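Local coordinates for D-alanyl-D-alanine carboxypeptidase (Enterococcus faecalis V583, PDB 5ZHF), which removes the C-terminal D-alanine from peptidoglycan-derived pentapeptides as a zinc-dependent carboxypeptidase and probably contributes to vancomycin resistance, at residues 104-109 and 130-135; 138-143 and 191-196; 65-70 and 93-98; 43-48 and 210-215. One frame throughout, in Å; residues are numbered along the deposited sequence.

Contact 1 of 4, residues 104-109 and 130-135; sequences QEIMDE and TWVAVP
CG of the selenomethionine M107 is anti to the backbone N (chi1 -179°) and its later torsions are anti as well, so the chain stretches straight from helix 100-116 to the loop, where it lies beside V134 with both side chains pointing the same way. From the loop, V132 CG1, also anti to N (chi1 -178°), rests on the helix backbone, 3.6 Å from M107 CA. At the far end of the selenomethionine, CE meets V134 CG1 at 3.3 Å, closer than normal van der Waals contact, which marks a tight spot. SE packs on V134 CA at 3.5 Å and on P135 CD at 3.8 Å. V132 CG1 also packs on I106 CG2 at 3.9 Å, the two side chains crossing at about a right angle. The loop, which follows helix 121-128 and comes back onto helix 100-116, carries W131, V132 and A133 of the substrate-binding site. V132 also leans on Q103, another substrate-binding residue, whose NE2 donates to A133 O. The side chain of V132 is about 8 Å from the zinc ion. Toward the start of the helical segment, Q104 bends at chi2 and its OE1 rests on P135 CG at 3.4 Å. The other arm of that amide is held within the helix: NE2 donates to D108 OD1 at 3.1 Å (151°), meeting the oxygen from above the carboxylate plane and fixing how the amide is turned.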
# COMPACT_ATOMS: atom_id res chain seq x y z
N GLN A 104 6.81 -5.45 12.50
CA GLN A 104 8.17 -5.54 13.06
C GLN A 104 8.97 -6.66 12.38
O GLN A 104 10.13 -6.47 12.03
CB GLN A 104 8.13 -5.81 14.58
CG GLN A 104 9.49 -5.75 15.25
CD GLN A 104 10.01 -4.34 15.31
OE1 GLN A 104 9.46 -3.51 16.02
NE2 GLN A 104 11.04 -4.05 14.51
N GLU A 105 8.35 -7.81 12.19
CA GLU A 105 9.03 -8.96 11.58
C GLU A 105 9.41 -8.70 10.12
O GLU A 105 10.51 -9.06 9.68
CB GLU A 105 8.17 -10.22 11.69
CG GLU A 105 8.02 -10.70 13.13
CD GLU A 105 7.03 -11.84 13.31
OE1 GLU A 105 6.53 -12.38 12.31
OE2 GLU A 105 6.77 -12.19 14.48
N ILE A 106 8.51 -8.08 9.40
CA ILE A 106 8.77 -7.74 8.03
C ILE A 106 9.90 -6.72 7.98
O ILE A 106 10.75 -6.83 7.18
CB ILE A 106 7.51 -7.28 7.30
CG1 ILE A 106 6.57 -8.45 7.19
CG2 ILE A 106 7.86 -6.73 5.93
CD1 ILE A 106 5.27 -8.13 6.52
N MSE A 107 9.88 -5.74 8.88
CA MSE A 107 10.92 -4.73 8.92
C MSE A 107 12.28 -5.31 9.25
O MSE A 107 13.29 -4.92 8.64
CB MSE A 107 10.56 -3.68 9.97
CG MSE A 107 11.62 -2.58 10.03
SE MSE A 107 11.10 -1.24 11.38
CE MSE A 107 12.64 -0.03 11.17
N ASP A 108 12.31 -6.24 10.21
CA ASP A 108 13.53 -6.89 10.63
C ASP A 108 14.11 -7.75 9.53
O ASP A 108 15.28 -7.82 9.37
CB ASP A 108 13.27 -7.74 11.87
CG ASP A 108 13.01 -6.92 13.09
OD1 ASP A 108 13.21 -5.71 13.08
OD2 ASP A 108 12.63 -7.51 14.07
N GLU A 109 13.26 -8.42 8.79
CA GLU A 109 13.72 -9.24 7.66
C GLU A 109 14.36 -8.37 6.57
O GLU A 109 15.37 -8.78 5.99
CB GLU A 109 12.59 -10.13 7.10
CG GLU A 109 12.32 -11.31 8.04
CD GLU A 109 11.16 -12.23 7.65
OE1 GLU A 109 11.35 -13.49 7.69
OE2 GLU A 109 10.06 -11.71 7.32
N THR A 130 13.14 2.97 3.91
CA THR A 130 12.70 3.45 2.59
C THR A 130 11.79 2.44 1.89
O THR A 130 11.20 2.79 0.87
CB THR A 130 13.88 3.78 1.63
OG1 THR A 130 14.62 2.58 1.31
CG2 THR A 130 14.81 4.81 2.24
N TRP A 131 11.69 1.21 2.43
CA TRP A 131 10.82 0.15 1.94
C TRP A 131 9.73 -0.31 2.89
O TRP A 131 8.60 -0.56 2.46
CB TRP A 131 11.66 -1.09 1.59
CG TRP A 131 12.68 -0.85 0.51
CD1 TRP A 131 14.02 -0.67 0.68
CD2 TRP A 131 12.45 -0.78 -0.91
NE1 TRP A 131 14.63 -0.49 -0.53
CE2 TRP A 131 13.70 -0.54 -1.52
CE3 TRP A 131 11.30 -0.87 -1.72
CZ2 TRP A 131 13.84 -0.42 -2.92
CZ3 TRP A 131 11.44 -0.73 -3.09
CH2 TRP A 131 12.71 -0.51 -3.68
N VAL A 132 10.06 -0.45 4.17
CA VAL A 132 9.16 -1.03 5.17
C VAL A 132 9.10 -0.07 6.34
O VAL A 132 10.13 0.29 6.90
CB VAL A 132 9.67 -2.40 5.67
CG1 VAL A 132 8.68 -3.01 6.67
CG2 VAL A 132 9.91 -3.37 4.51
N ALA A 133 7.89 0.31 6.72
CA ALA A 133 7.69 1.32 7.75
C ALA A 133 7.92 0.75 9.15
O ALA A 133 7.71 -0.46 9.39
CB ALA A 133 6.29 1.89 7.61
N VAL A 134 8.36 1.59 10.09
CA VAL A 134 8.49 1.13 11.48
C VAL A 134 7.09 0.84 11.99
O VAL A 134 6.14 1.53 11.60
CB VAL A 134 9.26 2.10 12.43
CG1 VAL A 134 10.63 2.48 11.86
CG2 VAL A 134 8.46 3.34 12.77
N PRO A 135 6.95 -0.16 12.87
CA PRO A 135 5.61 -0.41 13.39
C PRO A 135 4.93 0.83 13.96
O PRO A 135 5.57 1.67 14.62
CB PRO A 135 5.84 -1.48 14.46
CG PRO A 135 7.06 -2.18 14.00
CD PRO A 135 7.93 -1.10 13.45

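Contact 2 of 4, residues 138-143 and 191-196; sequences SEHQLG and PWHYRY. With ZN (zinc ion), chain C.
H140 and H193 meet tip to tip on the zinc ion, H140 through NE2 at 2.1 Å and H193 through ND1 at 2.0 Å. These ligands belong to the two signature motifs of the M15 peptidases: SxHxxGxAxD begins at S138, holds H140 and G143 and ends at D147, and ExxH runs from E190 to H193. D147 OD1 is the third protein ligand; water 1, 2.2 Å from the zinc, completes the shell. The imidazole planes lie 84° apart. W192 NE1 donates to the water at 3.3 Å, its indole presenting an edge. One step out, E139 positions H193: H193 NE2 donates to E139 OE1 at 2.8 Å (164°), arriving on the anti side with ring and carboxylate nearly coplanar. The extended E139 chain (chi2 -172°) takes CD out to the strand, where OE2 forms a salt bridge with R195 NH1 at 2.9 Å, this time from above the carboxylate plane. R176 NE is a second cation on OE2, and the two positive charges would help keep E139 ionised. H140 is oriented separately, since its ND1 donates to G96 O. At the edge of the H140 ring, S138, a substrate-binding residue, makes an ST turn in which its OG accepts from H140 N at 2.9 Å. At the outer end of the chain of contacts, L142 CD1 sits over one face of the R195 guanidinium, 3.9 Å from NH1.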
# COMPACT_ATOMS: atom_id res chain seq x y z
N SER A 138 2.88 2.09 9.35
CA SER A 138 2.54 1.43 8.09
C SER A 138 1.06 1.57 7.80
O SER A 138 0.24 1.32 8.67
CB SER A 138 2.81 -0.07 8.16
OG SER A 138 2.44 -0.67 6.91
N GLU A 139 0.72 1.89 6.56
CA GLU A 139 -0.65 1.83 6.12
C GLU A 139 -1.22 0.42 6.25
O GLU A 139 -2.43 0.27 6.31
CB GLU A 139 -0.81 2.25 4.67
CG GLU A 139 -0.56 3.71 4.40
CD GLU A 139 -0.92 4.09 2.99
OE1 GLU A 139 -0.78 3.26 2.05
OE2 GLU A 139 -1.36 5.24 2.80
N HIS A 140 -0.38 -0.60 6.25
CA HIS A 140 -0.90 -1.95 6.41
C HIS A 140 -1.59 -2.15 7.74
O HIS A 140 -2.47 -2.98 7.86
CB HIS A 140 0.16 -3.01 6.17
CG HIS A 140 0.53 -3.16 4.73
ND1 HIS A 140 -0.17 -3.97 3.87
CD2 HIS A 140 1.51 -2.58 3.99
CE1 HIS A 140 0.36 -3.90 2.66
NE2 HIS A 140 1.38 -3.06 2.71
N GLN A 141 -1.21 -1.37 8.74
CA GLN A 141 -1.86 -1.47 10.03
C GLN A 141 -3.23 -0.76 10.09
O GLN A 141 -3.95 -0.87 11.09
CB GLN A 141 -0.92 -0.96 11.10
CG GLN A 141 0.36 -1.77 11.20
CD GLN A 141 1.32 -1.18 12.19
OE1 GLN A 141 2.26 -0.47 11.80
NE2 GLN A 141 1.07 -1.43 13.49
N LEU A 142 -3.61 -0.04 9.03
CA LEU A 142 -4.96 0.51 8.92
C LEU A 142 -5.98 -0.47 8.42
O LEU A 142 -7.18 -0.31 8.68
CB LEU A 142 -4.99 1.70 7.96
CG LEU A 142 -4.22 2.95 8.34
CD1 LEU A 142 -4.04 3.87 7.14
CD2 LEU A 142 -4.94 3.63 9.48
N GLY A 143 -5.55 -1.45 7.61
CA GLY A 143 -6.49 -2.25 6.83
C GLY A 143 -6.91 -1.60 5.52
O GLY A 143 -7.74 -2.16 4.80
N PRO A 191 5.50 -0.64 -6.66
CA PRO A 191 4.38 -0.67 -7.60
C PRO A 191 3.26 -1.65 -7.24
O PRO A 191 2.24 -1.68 -7.91
CB PRO A 191 5.04 -1.06 -8.94
CG PRO A 191 6.27 -1.77 -8.54
CD PRO A 191 6.76 -1.07 -7.31
N TRP A 192 3.50 -2.45 -6.19
CA TRP A 192 2.51 -3.35 -5.59
C TRP A 192 1.60 -2.70 -4.53
O TRP A 192 0.54 -3.26 -4.24
CB TRP A 192 3.22 -4.54 -4.92
CG TRP A 192 4.30 -4.15 -4.01
CD1 TRP A 192 4.20 -3.81 -2.69
CD2 TRP A 192 5.70 -4.01 -4.34
NE1 TRP A 192 5.42 -3.48 -2.19
CE2 TRP A 192 6.36 -3.58 -3.18
CE3 TRP A 192 6.44 -4.19 -5.50
CZ2 TRP A 192 7.74 -3.36 -3.14
CZ3 TRP A 192 7.82 -3.96 -5.47
CH2 TRP A 192 8.45 -3.57 -4.29
N HIS A 193 2.01 -1.58 -3.94
CA HIS A 193 1.33 -1.09 -2.71
C HIS A 193 0.24 -0.06 -3.07
O HIS A 193 0.54 1.06 -3.50
CB HIS A 193 2.34 -0.50 -1.73
CG HIS A 193 1.73 -0.02 -0.46
ND1 HIS A 193 1.91 -0.65 0.75
CD2 HIS A 193 0.94 1.05 -0.21
CE1 HIS A 193 1.27 0.02 1.69
NE2 HIS A 193 0.69 1.07 1.14
N TYR A 194 -1.02 -0.47 -2.90
CA TYR A 194 -2.22 0.31 -3.22
C TYR A 194 -3.01 0.65 -1.95
O TYR A 194 -3.20 -0.20 -1.06
CB TYR A 194 -3.06 -0.38 -4.31
CG TYR A 194 -2.43 -0.07 -5.64
CD1 TYR A 194 -1.27 -0.72 -6.06
CD2 TYR A 194 -2.93 0.96 -6.45
CE1 TYR A 194 -0.65 -0.38 -7.27
CE2 TYR A 194 -2.32 1.32 -7.63
CZ TYR A 194 -1.16 0.67 -8.04
OH TYR A 194 -0.58 1.08 -9.22
N ARG A 195 -3.45 1.92 -1.87
CA ARG A 195 -4.11 2.49 -0.68
C ARG A 195 -5.50 2.94 -1.08
O ARG A 195 -5.66 3.64 -2.09
CB ARG A 195 -3.30 3.68 -0.16
CG ARG A 195 -4.01 4.66 0.77
CD ARG A 195 -4.50 4.03 2.06
NE ARG A 195 -5.43 4.97 2.68
CZ ARG A 195 -5.12 5.94 3.51
NH1 ARG A 195 -3.88 6.11 3.96
NH2 ARG A 195 -6.11 6.74 3.94
N TYR A 196 -6.50 2.53 -0.30
CA TYR A 196 -7.85 3.00 -0.52
C TYR A 196 -8.02 4.40 0.08
O TYR A 196 -7.82 4.59 1.29
CB TYR A 196 -8.87 2.08 0.12
CG TYR A 196 -10.29 2.52 -0.19
CD1 TYR A 196 -10.86 2.26 -1.43
CD2 TYR A 196 -11.03 3.27 0.75
CE1 TYR A 196 -12.15 2.67 -1.73
CE2 TYR A 196 -12.33 3.68 0.46
CZ TYR A 196 -12.88 3.39 -0.76
OH TYR A 196 -14.18 3.78 -1.05
ZN ZN C . 2.66 -2.47 1.14
O HOH W 1 4.86 -2.45 0.89

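Contact 3 of 4, residues 65-70 and 93-98; sequences NGERID and VASGYR
R68 and Y97, whose CA atoms are 5.3 Å apart, mark where the two backbones come nearest; the touching parts, 65-68 and 93-97, run 33° apart end to end. Y97 N donates to R68 O at 2.8 Å, and G96 CA makes a CA-H...O contact with the same carbonyl oxygen at 3.6 Å. Further back, the N65 side chain grips the strand backbone: ND2 donates to V93 O at 2.8 Å, while OD1 accepts from E67 N to form an Asx turn. E67, bent at chi2, turns its carboxylate toward G96, whose N donates to OE1 at 3.1 Å (163°). Water 2 ties the same OE1 to R68 N and Y97 O. Here strand 91-95 turns a corner at A94, where A94 and S95 face D147 in a classic beta bulge at the edge of the four-stranded sheet. The corner leads into the metal site's second shell, where R98 forms a salt bridge with the zinc ligand D147. The Y97 ring turns its edge to the R68 guanidinium, CD2 lying over one face 3.7 Å from NH2, with the planes 80° apart.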
# COMPACT_ATOMS: atom_id res chain seq x y z
N ASN A 65 -7.83 -15.97 0.65
CA ASN A 65 -6.45 -16.35 0.98
C ASN A 65 -6.02 -16.09 2.42
O ASN A 65 -4.82 -16.25 2.75
CB ASN A 65 -5.45 -15.72 -0.01
CG ASN A 65 -5.25 -14.23 0.21
OD1 ASN A 65 -5.86 -13.60 1.11
ND2 ASN A 65 -4.35 -13.67 -0.58
N GLY A 66 -6.95 -15.67 3.29
CA GLY A 66 -6.66 -15.44 4.68
C GLY A 66 -6.10 -14.08 5.04
O GLY A 66 -6.03 -13.73 6.24
N GLU A 67 -5.76 -13.26 4.04
CA GLU A 67 -5.41 -11.86 4.30
C GLU A 67 -6.68 -11.12 4.72
O GLU A 67 -7.78 -11.52 4.36
CB GLU A 67 -4.81 -11.18 3.06
CG GLU A 67 -3.48 -11.79 2.61
CD GLU A 67 -2.37 -11.67 3.65
OE1 GLU A 67 -2.21 -10.61 4.27
OE2 GLU A 67 -1.63 -12.67 3.81
N ARG A 68 -6.49 -10.09 5.53
CA ARG A 68 -7.60 -9.29 6.05
C ARG A 68 -7.53 -7.87 5.56
O ARG A 68 -6.44 -7.34 5.33
CB ARG A 68 -7.59 -9.33 7.58
CG ARG A 68 -8.07 -10.66 8.15
CD ARG A 68 -7.95 -10.71 9.68
NE ARG A 68 -6.55 -10.60 10.10
CZ ARG A 68 -6.11 -10.38 11.34
NH1 ARG A 68 -6.95 -10.21 12.34
NH2 ARG A 68 -4.80 -10.34 11.57
N ILE A 69 -8.70 -7.25 5.44
CA ILE A 69 -8.85 -5.86 5.00
C ILE A 69 -9.94 -5.18 5.82
O ILE A 69 -10.83 -5.85 6.34
CB ILE A 69 -9.21 -5.77 3.50
CG1 ILE A 69 -10.47 -6.59 3.20
CG2 ILE A 69 -8.01 -6.18 2.65
CD1 ILE A 69 -11.14 -6.21 1.91
N ASP A 70 -9.86 -3.86 5.92
CA ASP A 70 -10.97 -3.06 6.46
C ASP A 70 -12.24 -3.42 5.69
O ASP A 70 -12.29 -3.33 4.47
CB ASP A 70 -10.60 -1.57 6.36
CG ASP A 70 -11.61 -0.65 7.03
OD1 ASP A 70 -12.82 -0.96 7.04
OD2 ASP A 70 -11.15 0.38 7.56
N VAL A 93 -3.90 -10.66 -3.54
CA VAL A 93 -3.55 -9.81 -2.40
C VAL A 93 -2.44 -10.52 -1.65
O VAL A 93 -2.67 -11.48 -0.90
CB VAL A 93 -4.75 -9.54 -1.48
CG1 VAL A 93 -4.30 -8.69 -0.27
CG2 VAL A 93 -5.90 -8.88 -2.23
N ALA A 94 -1.22 -10.06 -1.87
CA ALA A 94 -0.07 -10.65 -1.19
C ALA A 94 -0.06 -10.28 0.31
O ALA A 94 0.37 -11.06 1.15
CB ALA A 94 1.21 -10.24 -1.89
N SER A 95 -0.54 -9.08 0.65
CA SER A 95 -0.52 -8.64 2.03
C SER A 95 -1.54 -7.54 2.23
O SER A 95 -1.54 -6.54 1.49
CB SER A 95 0.87 -8.08 2.40
OG SER A 95 0.88 -7.62 3.75
N GLY A 96 -2.39 -7.71 3.23
CA GLY A 96 -3.38 -6.69 3.61
C GLY A 96 -3.03 -6.13 4.99
O GLY A 96 -1.96 -5.55 5.21
N TYR A 97 -3.93 -6.35 5.93
CA TYR A 97 -3.75 -5.90 7.29
C TYR A 97 -2.57 -6.60 7.93
O TYR A 97 -2.37 -7.81 7.73
CB TYR A 97 -5.02 -6.21 8.12
CG TYR A 97 -4.87 -5.83 9.55
CD1 TYR A 97 -4.99 -4.49 9.95
CD2 TYR A 97 -4.56 -6.77 10.51
CE1 TYR A 97 -4.83 -4.14 11.28
CE2 TYR A 97 -4.40 -6.42 11.83
CZ TYR A 97 -4.53 -5.09 12.20
OH TYR A 97 -4.36 -4.70 13.53
N ARG A 98 -1.81 -5.85 8.73
CA ARG A 98 -0.74 -6.41 9.54
C ARG A 98 -0.84 -5.92 10.97
O ARG A 98 -1.10 -4.74 11.21
CB ARG A 98 0.62 -5.96 9.01
CG ARG A 98 0.95 -6.42 7.61
CD ARG A 98 2.28 -5.79 7.21
NE ARG A 98 2.50 -6.00 5.81
CZ ARG A 98 3.31 -5.30 5.03
NH1 ARG A 98 4.06 -4.30 5.51
NH2 ARG A 98 3.36 -5.61 3.73
O HOH W 2 -3.77 -9.59 6.32

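Contact 4 of 4, residues 43-48 and 210-215; sequences LILVNR and LCLEEY
N47 and E213 supply the hydrogen bond of this contact, reaching toward each other tip to tip. N47 ND2 donates to the anti lone pair of E213 OE2 at 3.1 Å (162°), and the amide and carboxylate are nearly coplanar, 10° apart. N47 CG, set between the backbone N and the carbonyl carbon (chi1 65°), carries the amide toward E213, and OD1 accepts from Q49 N, which engages the other end of the amide. E213 OE2 is shared with R176 NH2 in a salt bridge, which would be expected to stabilise its charge; the same arginine bridges to E139 beside the metal site. Apolar contacts occupy the rest. L45 CD1 packs on L212 CD2 at 4.1 Å and also lies 3.9 Å from E213 OE2, so this methyl borders the carboxylate. L43 CD2 comes 4.1 Å from Y215 CE2, the two side chains crossing at about a right angle, and 4.3 Å from L212 CD1. In the fold, the contact brings the start of the modelled chain, an irregular segment ahead of strand 60-62, onto the first turn of the C-terminal helix 212-218. Beyond it, L43 and Y215 both touch A201 of helix 199-208, and I44 O accepts from R195 NH2 of strand 193-196. At the helix start, C211 is the N-cap residue, and Y215 N closes the first helical turn on C211 O at 3.1 Å.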
# COMPACT_ATOMS: atom_id res chain seq x y z
N LEU A 43 -9.31 9.24 4.16
CA LEU A 43 -8.19 10.13 3.84
C LEU A 43 -7.17 10.23 4.97
O LEU A 43 -6.26 11.07 4.91
CB LEU A 43 -8.71 11.52 3.48
CG LEU A 43 -9.33 11.68 2.10
CD1 LEU A 43 -9.81 13.13 1.96
CD2 LEU A 43 -8.34 11.33 1.00
N ILE A 44 -7.28 9.37 5.99
CA ILE A 44 -6.33 9.34 7.07
C ILE A 44 -4.88 9.19 6.57
O ILE A 44 -4.60 8.37 5.70
CB ILE A 44 -6.68 8.27 8.14
CG1 ILE A 44 -5.78 8.45 9.36
CG2 ILE A 44 -6.62 6.86 7.57
CD1 ILE A 44 -6.18 7.60 10.56
N LEU A 45 -4.00 10.06 7.07
CA LEU A 45 -2.61 10.05 6.69
C LEU A 45 -1.78 9.25 7.69
O LEU A 45 -1.73 9.58 8.88
CB LEU A 45 -2.09 11.49 6.58
CG LEU A 45 -0.65 11.64 6.08
CD1 LEU A 45 -0.47 10.98 4.71
CD2 LEU A 45 -0.26 13.11 6.00
N VAL A 46 -1.13 8.18 7.20
CA VAL A 46 -0.20 7.39 8.00
C VAL A 46 1.14 7.34 7.27
O VAL A 46 1.22 6.89 6.13
CB VAL A 46 -0.72 5.95 8.28
CG1 VAL A 46 0.33 5.11 8.99
CG2 VAL A 46 -1.98 6.04 9.13
N ASN A 47 2.17 7.80 7.95
CA ASN A 47 3.52 7.80 7.43
C ASN A 47 4.48 7.96 8.59
O ASN A 47 4.07 7.90 9.68
CB ASN A 47 3.75 8.82 6.32
CG ASN A 47 3.62 10.26 6.77
OD1 ASN A 47 3.64 10.58 7.92
ND2 ASN A 47 3.52 11.11 5.82
N ARG A 48 5.76 8.17 8.34
CA ARG A 48 6.72 8.36 9.46
C ARG A 48 6.40 9.56 10.38
O ARG A 48 6.73 9.57 11.52
CB ARG A 48 8.13 8.38 8.93
CG ARG A 48 8.36 7.20 8.01
CD ARG A 48 9.82 6.89 7.83
NE ARG A 48 10.53 7.83 6.98
CZ ARG A 48 10.77 7.63 5.69
NH1 ARG A 48 11.43 8.53 4.98
NH2 ARG A 48 10.38 6.51 5.14
N LEU A 210 -0.47 13.34 -8.26
CA LEU A 210 -0.05 13.64 -6.90
C LEU A 210 0.22 12.39 -6.12
O LEU A 210 -0.17 11.29 -6.54
CB LEU A 210 -1.16 14.40 -6.19
CG LEU A 210 -1.68 15.67 -6.85
CD1 LEU A 210 -2.93 16.16 -6.13
CD2 LEU A 210 -0.58 16.73 -6.86
N CYS A 211 0.93 12.55 -5.00
CA CYS A 211 0.90 11.59 -3.91
C CYS A 211 -0.07 12.11 -2.84
O CYS A 211 -0.52 13.26 -2.90
CB CYS A 211 2.30 11.35 -3.33
SG CYS A 211 3.10 12.77 -2.51
N LEU A 212 -0.43 11.24 -1.90
CA LEU A 212 -1.43 11.56 -0.91
C LEU A 212 -1.06 12.79 -0.06
O LEU A 212 -1.91 13.66 0.19
CB LEU A 212 -1.67 10.35 -0.01
CG LEU A 212 -2.79 10.51 1.03
CD1 LEU A 212 -4.12 10.90 0.40
CD2 LEU A 212 -2.91 9.24 1.86
N GLU A 213 0.19 12.87 0.35
CA GLU A 213 0.67 14.00 1.14
C GLU A 213 0.41 15.35 0.47
O GLU A 213 -0.05 16.30 1.13
CB GLU A 213 2.15 13.86 1.46
CG GLU A 213 2.49 12.83 2.51
CD GLU A 213 2.63 11.39 1.99
OE1 GLU A 213 2.42 11.13 0.76
OE2 GLU A 213 2.94 10.53 2.83
N GLU A 214 0.70 15.43 -0.83
CA GLU A 214 0.46 16.64 -1.65
C GLU A 214 -1.01 16.97 -1.72
O GLU A 214 -1.40 18.14 -1.56
CB GLU A 214 0.97 16.45 -3.08
CG GLU A 214 2.47 16.42 -3.21
CD GLU A 214 2.90 16.14 -4.65
OE1 GLU A 214 2.52 15.08 -5.19
OE2 GLU A 214 3.61 16.97 -5.25
N TYR A 215 -1.83 15.94 -1.97
CA TYR A 215 -3.27 16.12 -2.05
C TYR A 215 -3.83 16.72 -0.76
O TYR A 215 -4.61 17.69 -0.80
CB TYR A 215 -3.96 14.78 -2.33
CG TYR A 215 -5.45 14.88 -2.45
CD1 TYR A 215 -6.04 15.45 -3.57
CD2 TYR A 215 -6.28 14.40 -1.44
CE1 TYR A 215 -7.40 15.53 -3.70
CE2 TYR A 215 -7.66 14.49 -1.55
CZ TYR A 215 -8.20 15.04 -2.69
OH TYR A 215 -9.55 15.13 -2.84

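How the contacts relate
Contact 2 is the buried centre, with metal coordination and charged pairs; the other three lie farther out. Contact 1, at the surface, is apolar packing, whereas contact 3 relies on backbone and polar bonds plus a water, and contact 4 mixes leucine packing with a single amide–carboxylate bond. Contacts 2 and 3 reach the same four-stranded sheet, through its inner strand 193-196 and outermost strand 91-95, and also join through G143 O and D70 N, a probable hydrogen bond. Contact 4 meets contact 2 where L142 packs on V46. Contact 1 touches contact 2 through A133 and S138, both substrate-binding. Contacts 3 and 4 lie on opposite sides of the chain's centre.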